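Local coordinates for protein purine nucleosidase, (IunH-1) (PDB 3T8J) that is a nucleosidase of the nucleoside hydrolase family, a four-chain assembly of alpha/beta subunits with a sodium ion bound in the model, at residues D7-E12 with E41-N46; F258-N263 with T281-K286. All blocks are in the same frame, centred on the assembly; numbering follows the deposited sequence.

Contact 1 (D7-E12 with E41-N46). With NA (sodium ion), chain B.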
ATOM      1  N   ASP A   7      -9.636 -20.707 -22.315  1.00 19.69           N
ATOM      2  CA  ASP A   7      -8.361 -20.031 -22.049  1.00 19.93           C
ATOM      3  C   ASP A   7      -7.603 -20.828 -20.996  1.00 20.53           C
ATOM      4  O   ASP A   7      -8.080 -20.999 -19.876  1.00 20.99           O
ATOM      5  CB  ASP A   7      -8.634 -18.584 -21.605  1.00 19.81           C
ATOM      6  CG  ASP A   7      -7.361 -17.734 -21.506  1.00 23.24           C
ATOM      7  OD1 ASP A   7      -6.723 -17.390 -22.537  1.00 22.70           O
ATOM      8  OD2 ASP A   7      -6.960 -17.401 -20.354  1.00 26.77           O
ATOM      9  N   CYS A   8      -6.425 -21.315 -21.400  1.00 20.05           N
ATOM     10  CA  CYS A   8      -5.670 -22.369 -20.700  1.00 20.48           C
ATOM     11  C   CYS A   8      -4.210 -21.995 -20.382  1.00 20.30           C
ATOM     12  O   CYS A   8      -3.447 -21.607 -21.276  1.00 20.69           O
ATOM     13  CB  CYS A   8      -5.611 -23.625 -21.584  1.00 21.46           C
ATOM     14  SG  CYS A   8      -7.193 -24.354 -21.939  1.00 23.87           S
ATOM     15  N   ASP A   9      -3.811 -22.184 -19.112  1.00 20.33           N
ATOM     16  CA  ASP A   9      -2.397 -22.295 -18.703  1.00 20.59           C
ATOM     17  C   ASP A   9      -2.120 -23.790 -18.572  1.00 21.65           C
ATOM     18  O   ASP A   9      -2.049 -24.344 -17.491  1.00 22.42           O
ATOM     19  CB  ASP A   9      -2.043 -21.494 -17.424  1.00 19.45           C
ATOM     20  CG  ASP A   9      -2.878 -21.852 -16.175  1.00 20.72           C
ATOM     21  OD1 ASP A   9      -2.353 -21.680 -15.047  1.00 20.16           O
ATOM     22  OD2 ASP A   9      -4.076 -22.232 -16.269  1.00 22.15           O
ATOM     23  N   THR A  10      -2.056 -24.437 -19.727  1.00 22.11           N
ATOM     24  CA  THR A  10      -2.510 -25.827 -19.875  1.00 22.73           C
ATOM     25  C   THR A  10      -1.817 -26.853 -18.985  1.00 23.18           C
ATOM     26  O   THR A  10      -0.635 -27.149 -19.178  1.00 24.48           O
ATOM     27  CB  THR A  10      -2.299 -26.305 -21.326  1.00 22.41           C
ATOM     28  OG1 THR A  10      -2.555 -25.236 -22.267  1.00 22.95           O
ATOM     29  CG2 THR A  10      -3.194 -27.520 -21.621  1.00 24.41           C
ATOM     30  N   ALA A  11      -2.565 -27.399 -18.032  1.00 23.33           N
ATOM     31  CA  ALA A  11      -2.144 -28.533 -17.212  1.00 23.48           C
ATOM     32  C   ALA A  11      -3.310 -29.560 -17.213  1.00 24.52           C
ATOM     33  O   ALA A  11      -4.256 -29.461 -18.029  1.00 23.77           O
ATOM     34  CB  ALA A  11      -1.775 -28.048 -15.790  1.00 23.88           C
ATOM     35  N   GLU A  12      -3.268 -30.550 -16.330  1.00 24.86           N
ATOM     36  CA  GLU A  12      -4.226 -31.659 -16.371  1.00 24.97           C
ATOM     37  C   GLU A  12      -5.713 -31.260 -16.415  1.00 25.55           C
ATOM     38  O   GLU A  12      -6.463 -31.749 -17.256  1.00 25.34           O
ATOM     39  CB  GLU A  12      -3.937 -32.665 -15.241  1.00 26.85           C
ATOM     40  CG  GLU A  12      -4.313 -32.224 -13.788  1.00 27.62           C
ATOM     41  CD  GLU A  12      -3.646 -30.937 -13.316  1.00 28.26           C
ATOM     42  OE1 GLU A  12      -2.424 -31.003 -12.999  1.00 30.92           O
ATOM     43  OE2 GLU A  12      -4.335 -29.877 -13.254  1.00 28.39           O
ATOM     44  N   GLU A  41       5.816 -22.291 -23.181  0.50 23.04           N
ATOM     45  CA  GLU A  41       5.895 -22.964 -24.475  0.50 23.52           C
ATOM     46  C   GLU A  41       5.413 -24.435 -24.382  0.50 23.36           C
ATOM     47  O   GLU A  41       4.836 -24.964 -25.337  0.50 23.91           O
ATOM     48  CB  GLU A  41       7.301 -22.872 -25.075  0.50 24.07           C
ATOM     49  CG  GLU A  41       7.835 -21.455 -25.269  0.50 24.83           C
ATOM     50  CD  GLU A  41       7.119 -20.664 -26.369  0.50 27.34           C
ATOM     51  OE1 GLU A  41       6.503 -21.277 -27.267  0.50 32.87           O
ATOM     52  OE2 GLU A  41       7.190 -19.415 -26.345  0.50 30.10           O
ATOM     53  N   GLN A  42       5.560 -25.065 -23.214  1.00 24.26           N
ATOM     54  CA  GLN A  42       5.009 -26.392 -23.009  1.00 24.28           C
ATOM     55  C   GLN A  42       3.475 -26.350 -22.905  1.00 23.38           C
ATOM     56  O   GLN A  42       2.786 -27.291 -23.325  1.00 23.39           O
ATOM     57  CB  GLN A  42       5.633 -27.108 -21.804  1.00 24.85           C
ATOM     58  CG  GLN A  42       5.207 -28.580 -21.649  1.00 24.72           C
ATOM     59  CD  GLN A  42       5.588 -29.456 -22.851  1.00 25.15           C
ATOM     60  OE1 GLN A  42       6.752 -29.435 -23.302  1.00 29.35           O
ATOM     61  NE2 GLN A  42       4.640 -30.228 -23.372  1.00 25.31           N
ATOM     62  N   GLU A  43       2.947 -25.272 -22.347  1.00 21.38           N
ATOM     63  CA  GLU A  43       1.474 -25.113 -22.309  1.00 20.91           C
ATOM     64  C   GLU A  43       0.871 -25.093 -23.702  1.00 21.63           C
ATOM     65  O   GLU A  43      -0.198 -25.683 -23.930  1.00 20.96           O
ATOM     66  CB  GLU A  43       1.095 -23.841 -21.538  1.00 19.39           C
ATOM     67  CG  GLU A  43       1.421 -23.862 -20.073  1.00 19.42           C
ATOM     68  CD  GLU A  43       1.035 -22.575 -19.368  1.00 20.29           C
ATOM     69  OE1 GLU A  43       0.872 -21.543 -20.078  1.00 21.01           O
ATOM     70  OE2 GLU A  43       0.882 -22.599 -18.132  1.00 20.51           O
ATOM     71  N   VAL A  44       1.529 -24.412 -24.642  1.00 21.20           N
ATOM     72  CA  VAL A  44       1.081 -24.390 -26.037  1.00 21.54           C
ATOM     73  C   VAL A  44       1.109 -25.796 -26.650  1.00 22.64           C
ATOM     74  O   VAL A  44       0.161 -26.274 -27.271  1.00 22.97           O
ATOM     75  CB  VAL A  44       1.906 -23.395 -26.884  1.00 21.70           C
ATOM     76  CG1 VAL A  44       1.476 -23.412 -28.343  1.00 23.75           C
ATOM     77  CG2 VAL A  44       1.886 -21.981 -26.310  1.00 22.03           C
ATOM     78  N   LYS A  45       2.226 -26.505 -26.448  1.00 22.91           N
ATOM     79  CA  LYS A  45       2.349 -27.855 -26.956  1.00 24.14           C
ATOM     80  C   LYS A  45       1.347 -28.830 -26.333  1.00 23.18           C
ATOM     81  O   LYS A  45       0.807 -29.692 -27.022  1.00 24.82           O
ATOM     82  CB  LYS A  45       3.793 -28.372 -26.784  1.00 24.38           C
ATOM     83  CG  LYS A  45       4.875 -27.532 -27.510  1.00 25.42           C
ATOM     84  CD  LYS A  45       4.687 -27.394 -28.997  1.00 27.95           C
ATOM     85  CE  LYS A  45       5.845 -26.615 -29.673  1.00 30.42           C
ATOM     86  NZ  LYS A  45       7.155 -27.373 -29.723  1.00 33.10           N
ATOM     87  N   ASN A  46       1.047 -28.640 -25.052  1.00 23.45           N
ATOM     88  CA  ASN A  46       0.059 -29.474 -24.364  1.00 22.68           C
ATOM     89  C   ASN A  46      -1.315 -29.353 -25.023  1.00 22.67           C
ATOM     90  O   ASN A  46      -2.007 -30.355 -25.223  1.00 23.37           O
ATOM     91  CB  ASN A  46      -0.085 -29.086 -22.884  1.00 21.81           C
ATOM     92  CG  ASN A  46       1.051 -29.584 -21.997  1.00 24.30           C
ATOM     93  OD1 ASN A  46       1.908 -30.392 -22.397  1.00 24.94           O
ATOM     94  ND2 ASN A  46       1.031 -29.130 -20.743  1.00 24.89           N
TER
HETATM   95 NA    NA B 401      -6.197 -23.072 -16.324  1.00 24.44          NA
HETATM   96  O   HOH W   1      -5.596 -24.712 -14.746  1.00 21.68           O
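Asp-9 and Thr-10 meet Glu-43 and Asn-46 where strand 3-8 of the alpha/beta fold runs out into a loop. This loop belongs to the aspartate-rich N-terminal motif of nucleoside hydrolases and supplies Asp-9 to the metal site. Helix 40-53 packs against it, and the contact is buried.

Asp-9 OD2 binds the sodium ion at 2.3 Å. A water, Asp-14 OD1, Ile-121 O and Ser-122 OG also bind it. Asp-9 OD1 is hydrogen-bonded to the backbone N of Asn-37.

Glu-43 comes in behind Asp-9, on the backbone side. Its chain is extended beyond CG (chi2 179°), which carries CD out to Asp-9. Glu-43 OE2 lies 3.2 Å from Asp-9 CB, and Glu-43 CD 3.5 Å from Asp-9 CA. Two acidic groups are thus brought near each other, Asp-9 OD1 and Glu-43 OE2 being 4.6 Å apart.

Thr-10 is held to the helix by two hydrogen bonds. Its OG1 donates to Glu-43 O at 2.9 Å, from above the carbonyl plane. Beside these bonds, Thr-10 CG2 packs on Asn-46 CB at 3.7 Å as the two side chains slide past each other in opposite directions. Gln-42 NE2 donates to Asn-46 OD1 and helps fix the amide. The amide nitrogen, ND2, is hydrogen-bonded to Gly-82 O. Asn-46 ND2 also donates to Thr-10 O at 3.0 Å, with an N-H...O angle of 156° and the oxygen in the amide plane.

Contact 2 (F258-N263 with T281-K286)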
ATOM      1  N   PHE A 258     -20.412  -8.252  -4.474  1.00 23.04           N
ATOM      2  CA  PHE A 258     -19.450  -7.291  -4.981  1.00 22.71           C
ATOM      3  C   PHE A 258     -18.031  -7.765  -4.610  1.00 21.86           C
ATOM      4  O   PHE A 258     -17.705  -7.875  -3.411  1.00 22.44           O
ATOM      5  CB  PHE A 258     -19.709  -5.875  -4.437  1.00 23.28           C
ATOM      6  CG  PHE A 258     -18.675  -4.862  -4.859  1.00 23.37           C
ATOM      7  CD1 PHE A 258     -18.528  -4.514  -6.185  1.00 26.46           C
ATOM      8  CD2 PHE A 258     -17.875  -4.232  -3.914  1.00 23.51           C
ATOM      9  CE1 PHE A 258     -17.581  -3.587  -6.576  1.00 25.87           C
ATOM     10  CE2 PHE A 258     -16.934  -3.306  -4.296  1.00 24.95           C
ATOM     11  CZ  PHE A 258     -16.778  -2.990  -5.622  1.00 24.34           C
ATOM     12  N   VAL A 259     -17.240  -8.070  -5.636  1.00 20.75           N
ATOM     13  CA  VAL A 259     -15.872  -8.632  -5.468  1.00 19.90           C
ATOM     14  C   VAL A 259     -14.840  -7.561  -5.813  1.00 19.35           C
ATOM     15  O   VAL A 259     -14.891  -6.972  -6.903  1.00 21.07           O
ATOM     16  CB  VAL A 259     -15.653  -9.823  -6.387  1.00 19.42           C
ATOM     17  CG1 VAL A 259     -14.214 -10.384  -6.176  1.00 20.45           C
ATOM     18  CG2 VAL A 259     -16.703 -10.929  -6.148  1.00 22.13           C
ATOM     19  N   VAL A 260     -13.899  -7.318  -4.880  1.00 18.79           N
ATOM     20  CA  VAL A 260     -12.775  -6.424  -5.097  1.00 18.57           C
ATOM     21  C   VAL A 260     -11.515  -7.293  -5.217  1.00 17.64           C
ATOM     22  O   VAL A 260     -11.381  -8.222  -4.426  1.00 19.74           O
ATOM     23  CB  VAL A 260     -12.587  -5.458  -3.956  1.00 19.81           C
ATOM     24  CG1 VAL A 260     -11.344  -4.591  -4.166  1.00 21.30           C
ATOM     25  CG2 VAL A 260     -13.831  -4.520  -3.862  1.00 22.17           C
ATOM     26  N   ILE A 261     -10.700  -7.009  -6.237  1.00 17.82           N
ATOM     27  CA  ILE A 261      -9.416  -7.729  -6.419  1.00 17.52           C
ATOM     28  C   ILE A 261      -8.310  -6.898  -5.800  1.00 18.84           C
ATOM     29  O   ILE A 261      -8.120  -5.722  -6.135  1.00 19.27           O
ATOM     30  CB  ILE A 261      -9.117  -7.911  -7.898  1.00 17.48           C
ATOM     31  CG1 ILE A 261     -10.272  -8.563  -8.658  1.00 18.79           C
ATOM     32  CG2 ILE A 261      -7.789  -8.704  -8.071  1.00 18.38           C
ATOM     33  CD1 ILE A 261     -10.657  -9.966  -8.154  1.00 19.08           C
ATOM     34  N   ASP A 262      -7.523  -7.517  -4.924  1.00 18.10           N
ATOM     35  CA  ASP A 262      -6.312  -6.869  -4.384  1.00 18.87           C
ATOM     36  C   ASP A 262      -5.173  -6.996  -5.417  1.00 18.98           C
ATOM     37  O   ASP A 262      -4.742  -8.121  -5.734  1.00 18.27           O
ATOM     38  CB  ASP A 262      -5.905  -7.488  -3.053  1.00 18.91           C
ATOM     39  CG  ASP A 262      -4.686  -6.809  -2.435  1.00 20.66           C
ATOM     40  OD1 ASP A 262      -3.656  -6.632  -3.133  1.00 21.77           O
ATOM     41  OD2 ASP A 262      -4.743  -6.469  -1.226  1.00 22.59           O
ATOM     42  N   ASN A 263      -4.795  -5.871  -6.035  1.00 18.61           N
ATOM     43  CA  ASN A 263      -3.726  -5.843  -7.042  1.00 19.11           C
ATOM     44  C   ASN A 263      -2.475  -5.129  -6.539  1.00 19.70           C
ATOM     45  O   ASN A 263      -1.712  -4.553  -7.320  1.00 20.79           O
ATOM     46  CB  ASN A 263      -4.214  -5.256  -8.377  1.00 18.91           C
ATOM     47  CG  ASN A 263      -4.489  -3.764  -8.295  1.00 20.89           C
ATOM     48  OD1 ASN A 263      -4.962  -3.259  -7.249  1.00 23.35           O
ATOM     49  ND2 ASN A 263      -4.228  -3.044  -9.393  1.00 21.02           N
ATOM     50  N   THR A 281     -20.324  -1.594   7.525  1.00 31.57           N
ATOM     51  CA  THR A 281     -19.972  -0.733   6.412  1.00 31.77           C
ATOM     52  C   THR A 281     -19.988  -1.575   5.133  1.00 32.14           C
ATOM     53  O   THR A 281     -19.978  -2.816   5.175  1.00 32.03           O
ATOM     54  CB  THR A 281     -18.606  -0.040   6.585  1.00 31.54           C
ATOM     55  OG1 THR A 281     -17.556  -1.022   6.474  1.00 29.99           O
ATOM     56  CG2 THR A 281     -18.492   0.675   7.933  1.00 33.22           C
ATOM     57  N   SER A 282     -20.029  -0.900   3.993  1.00 33.45           N
ATOM     58  CA  SER A 282     -20.109  -1.582   2.703  1.00 32.97           C
ATOM     59  C   SER A 282     -19.327  -0.771   1.681  1.00 31.97           C
ATOM     60  O   SER A 282     -19.209   0.462   1.780  1.00 33.59           O
ATOM     61  CB  SER A 282     -21.566  -1.821   2.299  1.00 34.50           C
ATOM     62  OG  SER A 282     -21.739  -2.351   0.990  1.00 35.77           O
ATOM     63  N   TRP A 283     -18.730  -1.469   0.734  1.00 30.25           N
ATOM     64  CA  TRP A 283     -17.905  -0.832  -0.267  1.00 28.93           C
ATOM     65  C   TRP A 283     -18.722  -0.383  -1.475  1.00 29.71           C
ATOM     66  O   TRP A 283     -18.467   0.689  -2.055  1.00 31.77           O
ATOM     67  CB  TRP A 283     -16.834  -1.814  -0.724  1.00 28.04           C
ATOM     68  CG  TRP A 283     -15.937  -2.254   0.390  1.00 26.09           C
ATOM     69  CD1 TRP A 283     -15.487  -1.514   1.448  1.00 26.63           C
ATOM     70  CD2 TRP A 283     -15.338  -3.554   0.532  1.00 22.86           C
ATOM     71  NE1 TRP A 283     -14.651  -2.279   2.244  1.00 26.29           N
ATOM     72  CE2 TRP A 283     -14.556  -3.528   1.703  1.00 23.33           C
ATOM     73  CE3 TRP A 283     -15.411  -4.729  -0.214  1.00 23.99           C
ATOM     74  CZ2 TRP A 283     -13.816  -4.642   2.139  1.00 21.41           C
ATOM     75  CZ3 TRP A 283     -14.679  -5.827   0.204  1.00 23.58           C
ATOM     76  CH2 TRP A 283     -13.893  -5.774   1.370  1.00 21.93           C
ATOM     77  N   SER A 284     -19.676  -1.225  -1.867  1.00 29.56           N
ATOM     78  CA  SER A 284     -20.617  -0.939  -2.949  1.00 30.01           C
ATOM     79  C   SER A 284     -21.859  -1.782  -2.754  1.00 31.88           C
ATOM     80  O   SER A 284     -21.782  -2.884  -2.199  1.00 33.02           O
ATOM     81  CB  SER A 284     -20.026  -1.249  -4.333  1.00 29.39           C
ATOM     82  OG  SER A 284     -20.875  -0.834  -5.399  1.00 31.72           O
ATOM     83  N   ASP A 285     -23.000  -1.299  -3.231  1.00 32.09           N
ATOM     84  CA  ASP A 285     -24.203  -2.125  -3.280  1.00 33.59           C
ATOM     85  C   ASP A 285     -24.487  -2.725  -4.649  1.00 32.56           C
ATOM     86  O   ASP A 285     -25.557  -3.281  -4.862  1.00 34.05           O
ATOM     87  CB  ASP A 285     -25.401  -1.317  -2.790  1.00 36.51           C
ATOM     88  CG  ASP A 285     -25.437  -1.234  -1.295  1.00 43.20           C
ATOM     89  OD1 ASP A 285     -25.756  -2.275  -0.657  1.00 49.55           O
ATOM     90  OD2 ASP A 285     -25.121  -0.144  -0.752  1.00 48.95           O
ATOM     91  N   LYS A 286     -23.523  -2.641  -5.557  1.00 30.87           N
ATOM     92  CA  LYS A 286     -23.691  -3.104  -6.911  1.00 29.95           C
ATOM     93  C   LYS A 286     -22.910  -4.399  -7.120  1.00 28.69           C
ATOM     94  O   LYS A 286     -21.690  -4.356  -7.219  1.00 28.71           O
ATOM     95  CB  LYS A 286     -23.184  -2.041  -7.885  1.00 31.62           C
ATOM     96  CG  LYS A 286     -23.875  -0.697  -7.743  1.00 34.12           C
ATOM     97  CD  LYS A 286     -23.083   0.358  -8.514  1.00 37.58           C
ATOM     98  CE  LYS A 286     -23.768   1.706  -8.428  1.00 40.71           C
ATOM     99  NZ  LYS A 286     -22.929   2.743  -9.114  1.00 44.14           N
TER
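The end of strand 251-261 is overlaid by the loop that leads into strand 289-295, and Phe-258 and Val-260 of the strand meet Trp-283, Ser-284 and Lys-286 of the loop. The contact lies at the protein surface and is mainly apolar.

Phe-258 is the central side chain. Its CG is anti to the backbone N (chi1 176°), and its ring reaches the loop. Ser-284 CB sits over one face, almost on the ring axis. It is 3.6 Å from the centroid of the Phe-258 ring and 9° off the normal, a CH-pi contact. Trp-283 CB instead comes to the ring edge, 3.9 Å from Phe-258 CE2. The two aromatic side chains cross at about a right angle. Phe-258 CD1 also lies 3.3 Å from Lys-286 O.

Val-260 adds a smaller contact further along the strand, where its CG2 touches Trp-283 CE3 at 4.0 Å.

Ser-284 to Lys-286 form an ST turn. Ser-284 OG accepts from Lys-286 N at 3.2 Å, while Ser-284 CB faces the Phe-258 ring.

Strand 272-275 pairs with this strand through Phe-258 and Val-260, and Asp-275 OD2 accepts from Trp-283 N. Lys-173 of helix 169-177 touches Val-260. Ile-267 of the second subunit packs on both Val-260 and Trp-283.

Both contacts reach the same mixed sheet, on opposite sides of the chain's centre. Their centres are 32 Å apart, and their nearest atoms about 15 Å. Contact 1 is core. It joins the end of the parallel strand 3-8 to helix 40-53, and its chemistry is polar: hydrogen bonds, carboxylates and a sodium ion. Contact 2 is at the surface. It lays a loop on strand 251-261, in the antiparallel part of the sheet, and relies on apolar packing and a CH-pi contact. The segments of contact 1 touch no other protein chain, whereas contact 2 lies against the second subunit. The sodium-binding loop and the subunit contacts near strand 251-261 thus lie at different parts of one sheet.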